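Local coordinates for putative sarcosine dimethylglycine methyltransferase (PDB 2O57) that probably transfers methyl groups from S-adenosylmethionine to sarcosine and dimethylglycine, at the interface of chains A and B. Numbering follows the deposited sequence. Chains: chain A/B, putative sarcosine dimethylglycine methyltransferase.

Contacts 1 and 2 are neighbouring patches of one two-fold symmetric interface, with the centres of their C-alpha atoms about 7 Å apart. Both use A:Met76, the last residue of helix 59-76, and B:Glu52, in the loop that follows B:Leu49. Contact 1 is the polar patch, where a backbone hydrogen bond, a water and a long salt bridge hold B:Glu52; contact 2 is the apolar patch, where the selenomethionine side chain lies against the same loop. Symmetry repeats both with the chains exchanged. The paired chains may represent a biological dimer, although the structure alone does not show this.

Contact 1: the interface of chains A and B. Residues chain A 76-78, 292, 297; chain B 52, 240.
The backbone N of B:Glu52 donates a hydrogen bond to the carbonyl O of A:Met76 at 2.9 Å, which probably helps position the glutamate. The acceptor belongs to the last residue of helix 59-76, so the incoming loop caps a carbonyl at the C-terminal end of that helix.

The charged contact lies at the far end of the same residue's side chain. B:Glu52 bends at chi2 (-83°), which turns its carboxylate toward A:Arg292, on strand 284-293, and the two side chains meet tip to tip. NH2 of A:Arg292 and OE2 of B:Glu52 are 3.8 Å apart, a long salt bridge, and the guanidinium and carboxylate planes stand 86° apart. This is not the flat, two-pronged pairing of an arginine with a carboxylate. Water 1 lies at the guanidinium edge, in its plane, 3.2 Å from A:Arg292 NH2, and also contacts B:Glu52 OE2, linking the two groups. The carbonyl O of A:Thr77 meets the same edge through a weak hydrogen bond from NH2, which probably helps orient the arginine from within its own chain.

Van der Waals packing fills in around the glutamate stem. CG of B:Glu52 lies 3.3 Å from the carbonyl O of A:Thr77 and 3.8 Å from CA of the same residue, while its CB faces CA of A:Gly78; in all, chain A hides 60 Å² of the glutamate. Beyond the carboxylate, the C-terminal A:Ile297 crosses B:His240, on helix 235-251, at about a right angle. This outer contact is slight: the CG2 methyl branch of A:Ile297 comes no nearer than 4.1 Å to the imidazole NE2 of B:His240.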
loop_
_atom_site.group_PDB
_atom_site.type_symbol
_atom_site.label_atom_id
_atom_site.label_comp_id
_atom_site.label_asym_id
_atom_site.label_seq_id
_atom_site.Cartn_x
_atom_site.Cartn_y
_atom_site.Cartn_z
HETATM N N MSE A 76 8.121 -8.865 -6.338
HETATM C CA MSE A 76 9.275 -8.270 -5.628
HETATM C C MSE A 76 9.796 -9.205 -4.527
HETATM O O MSE A 76 10.956 -9.099 -4.137
HETATM C CB MSE A 76 8.924 -6.877 -5.038
HETATM C CG MSE A 76 8.606 -5.806 -6.095
HETATM SE SE MSE A 76 10.181 -5.315 -7.068
HETATM C CE MSE A 76 10.832 -3.912 -5.891
ATOM N N THR A 77 8.966 -10.131 -4.034
ATOM C CA THR A 77 9.440 -11.084 -2.996
ATOM C C THR A 77 10.208 -12.287 -3.566
ATOM O O THR A 77 10.717 -13.102 -2.789
ATOM C CB THR A 77 8.275 -11.613 -2.072
ATOM O OG1 THR A 77 7.476 -12.572 -2.786
ATOM C CG2 THR A 77 7.405 -10.434 -1.524
ATOM N N GLY A 78 10.293 -12.403 -4.896
ATOM C CA GLY A 78 10.993 -13.525 -5.526
ATOM C C GLY A 78 10.217 -14.813 -5.756
ATOM O O GLY A 78 10.736 -15.710 -6.410
ATOM N N ARG A 292 5.183 -13.444 5.024
ATOM C CA ARG A 292 6.062 -14.551 4.704
ATOM C C ARG A 292 6.059 -15.567 5.847
ATOM O O ARG A 292 6.009 -15.194 7.020
ATOM C CB ARG A 292 7.485 -14.072 4.406
ATOM C CG ARG A 292 8.419 -15.190 3.917
ATOM C CD ARG A 292 9.872 -14.759 3.704
ATOM N NE ARG A 292 10.101 -13.792 2.628
ATOM C CZ ARG A 292 10.232 -14.062 1.322
ATOM N NH1 ARG A 292 10.107 -15.311 0.820
ATOM N NH2 ARG A 292 10.480 -13.052 0.505
ATOM N N ILE A 297 11.204 -10.642 9.500
ATOM C CA ILE A 297 11.486 -9.581 8.481
ATOM C C ILE A 297 10.316 -8.593 8.284
ATOM O O ILE A 297 10.489 -7.372 8.328
ATOM C CB ILE A 297 12.089 -10.023 7.112
ATOM C CG1 ILE A 297 13.437 -10.720 7.298
ATOM C CG2 ILE A 297 12.347 -8.765 6.228
ATOM C CD1 ILE A 297 13.854 -11.566 6.114
ATOM O OXT ILE A 297 9.176 -8.972 8.068
ATOM N N GLU B 52 13.877 -9.069 -4.487
ATOM C CA GLU B 52 14.664 -10.255 -4.141
ATOM C C GLU B 52 15.418 -10.806 -5.355
ATOM O O GLU B 52 14.908 -10.767 -6.478
ATOM C CB GLU B 52 13.804 -11.336 -3.520
ATOM C CG GLU B 52 13.156 -10.895 -2.216
ATOM C CD GLU B 52 14.070 -11.036 -1.008
ATOM O OE1 GLU B 52 15.287 -11.324 -1.164
ATOM O OE2 GLU B 52 13.569 -10.848 0.122
ATOM N N HIS B 240 15.416 -3.847 4.769
ATOM C CA HIS B 240 16.288 -3.962 3.607
ATOM C C HIS B 240 17.131 -2.703 3.387
ATOM O O HIS B 240 18.346 -2.798 3.166
ATOM C CB HIS B 240 15.451 -4.224 2.347
ATOM C CG HIS B 240 14.707 -5.523 2.381
ATOM N ND1 HIS B 240 13.456 -5.684 1.814
ATOM C CD2 HIS B 240 15.052 -6.733 2.883
ATOM C CE1 HIS B 240 13.060 -6.932 1.978
ATOM N NE2 HIS B 240 14.007 -7.591 2.622
HETATM O O HOH W 1 11.228 -9.987 0.157
#

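Contact 2: the interface of chains A and B. Residues chain A 76; chain B 49-52, 65.
The C-terminal end of helix 59-76 in chain A presses its last side chain, selenomethionine A:Met76, against the loop holding B:Leu49 to B:Glu52 and against B:Arg65 from the equivalent helix of chain B. The partner hides 126 Å² of A:Met76, a large share of the 182 Å² summed over the patch, whose contact is chiefly apolar.

The selenium and terminal methyl do most of the touching. Bends at chi2 (-70°) and chi3 (-88°) fold the chain so that SE faces B:Lys51 while CE points toward the backbone of the preceding residues. A:Met76 and B:Lys51 cross at about a right angle, with SE 3.7 Å from CE of the lysine and 3.9 Å from its CB. Contact is therefore made with the aliphatic stem of the lysine. The methyl CE meets two backbone carbonyls, lying 3.4 Å from O of B:Tyr50 and 3.5 Å from O of B:Leu49; neither is a hydrogen bond.

B:Arg65 adds to the surroundings of that methyl. Its CD, partway along a side chain extended from CG to NE, packs 3.5 Å from A:Met76 CE. Beyond CD, NH1 donates a hydrogen bond to O of B:Leu49 at 2.8 Å, with the acceptor close to the guanidinium plane and the donor in the carbonyl plane. The arginine thus ties helix 59-76 of chain B to the loop that receives the selenomethionine. An alanine here would probably leave the B:Leu49 carbonyl without this donor and open a gap beside the A:Met76 methyl, letting it turn more freely. B:Lys51 also braces the arginine from within chain B: its CB sits 3.7 Å above one face of the B:Arg65 guanidinium, offset toward the rim.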
loop_
_atom_site.group_PDB
_atom_site.type_symbol
_atom_site.label_atom_id
_atom_site.label_comp_id
_atom_site.label_asym_id
_atom_site.label_seq_id
_atom_site.Cartn_x
_atom_site.Cartn_y
_atom_site.Cartn_z
HETATM N N MSE A 76 8.121 -8.865 -6.338
HETATM C CA MSE A 76 9.275 -8.270 -5.628
HETATM C C MSE A 76 9.796 -9.205 -4.527
HETATM O O MSE A 76 10.956 -9.099 -4.137
HETATM C CB MSE A 76 8.924 -6.877 -5.038
HETATM C CG MSE A 76 8.606 -5.806 -6.095
HETATM SE SE MSE A 76 10.181 -5.315 -7.068
HETATM C CE MSE A 76 10.832 -3.912 -5.891
ATOM N N LEU B 49 12.436 0.497 -2.481
ATOM C CA LEU B 49 11.641 -0.699 -2.695
ATOM C C LEU B 49 12.563 -1.742 -3.342
ATOM O O LEU B 49 13.022 -1.585 -4.494
ATOM C CB LEU B 49 10.475 -0.386 -3.651
ATOM C CG LEU B 49 9.365 0.591 -3.216
ATOM C CD1 LEU B 49 8.275 0.653 -4.313
ATOM C CD2 LEU B 49 8.761 0.114 -1.960
ATOM N N TYR B 50 12.848 -2.791 -2.600
ATOM C CA TYR B 50 13.912 -3.736 -2.965
ATOM C C TYR B 50 13.322 -5.014 -3.558
ATOM O O TYR B 50 12.227 -5.426 -3.184
ATOM C CB TYR B 50 14.764 -4.048 -1.726
ATOM C CG TYR B 50 15.635 -2.879 -1.355
ATOM C CD1 TYR B 50 15.141 -1.835 -0.554
ATOM C CD2 TYR B 50 16.937 -2.780 -1.862
ATOM C CE1 TYR B 50 15.946 -0.723 -0.246
ATOM C CE2 TYR B 50 17.750 -1.686 -1.552
ATOM C CZ TYR B 50 17.253 -0.674 -0.731
ATOM O OH TYR B 50 18.036 0.395 -0.433
ATOM N N LYS B 51 14.041 -5.583 -4.523
ATOM C CA LYS B 51 13.630 -6.780 -5.256
ATOM C C LYS B 51 14.493 -7.945 -4.789
ATOM O O LYS B 51 15.719 -7.825 -4.687
ATOM C CB LYS B 51 13.842 -6.530 -6.758
ATOM C CG LYS B 51 13.338 -7.621 -7.732
ATOM C CD LYS B 51 13.619 -7.198 -9.198
ATOM C CE LYS B 51 12.661 -6.058 -9.683
ATOM N NZ LYS B 51 13.181 -5.184 -10.853
ATOM N N GLU B 52 13.877 -9.069 -4.487
ATOM C CA GLU B 52 14.664 -10.255 -4.141
ATOM C C GLU B 52 15.418 -10.806 -5.355
ATOM O O GLU B 52 14.908 -10.767 -6.478
ATOM C CB GLU B 52 13.804 -11.336 -3.520
ATOM C CG GLU B 52 13.156 -10.895 -2.216
ATOM C CD GLU B 52 14.070 -11.036 -1.008
ATOM O OE1 GLU B 52 15.287 -11.324 -1.164
ATOM O OE2 GLU B 52 13.569 -10.848 0.122
ATOM N N ARG B 65 12.868 3.175 -7.539
ATOM C CA ARG B 65 11.628 2.398 -7.545
ATOM C C ARG B 65 10.612 3.062 -6.620
ATOM O O ARG B 65 9.439 3.162 -6.963
ATOM C CB ARG B 65 11.881 0.945 -7.134
ATOM C CG ARG B 65 12.580 0.077 -8.199
ATOM C CD ARG B 65 12.416 -1.421 -7.853
ATOM N NE ARG B 65 13.445 -2.278 -8.459
ATOM C CZ ARG B 65 14.520 -2.750 -7.837
ATOM N NH1 ARG B 65 14.735 -2.476 -6.555
ATOM N NH2 ARG B 65 15.387 -3.519 -8.494
#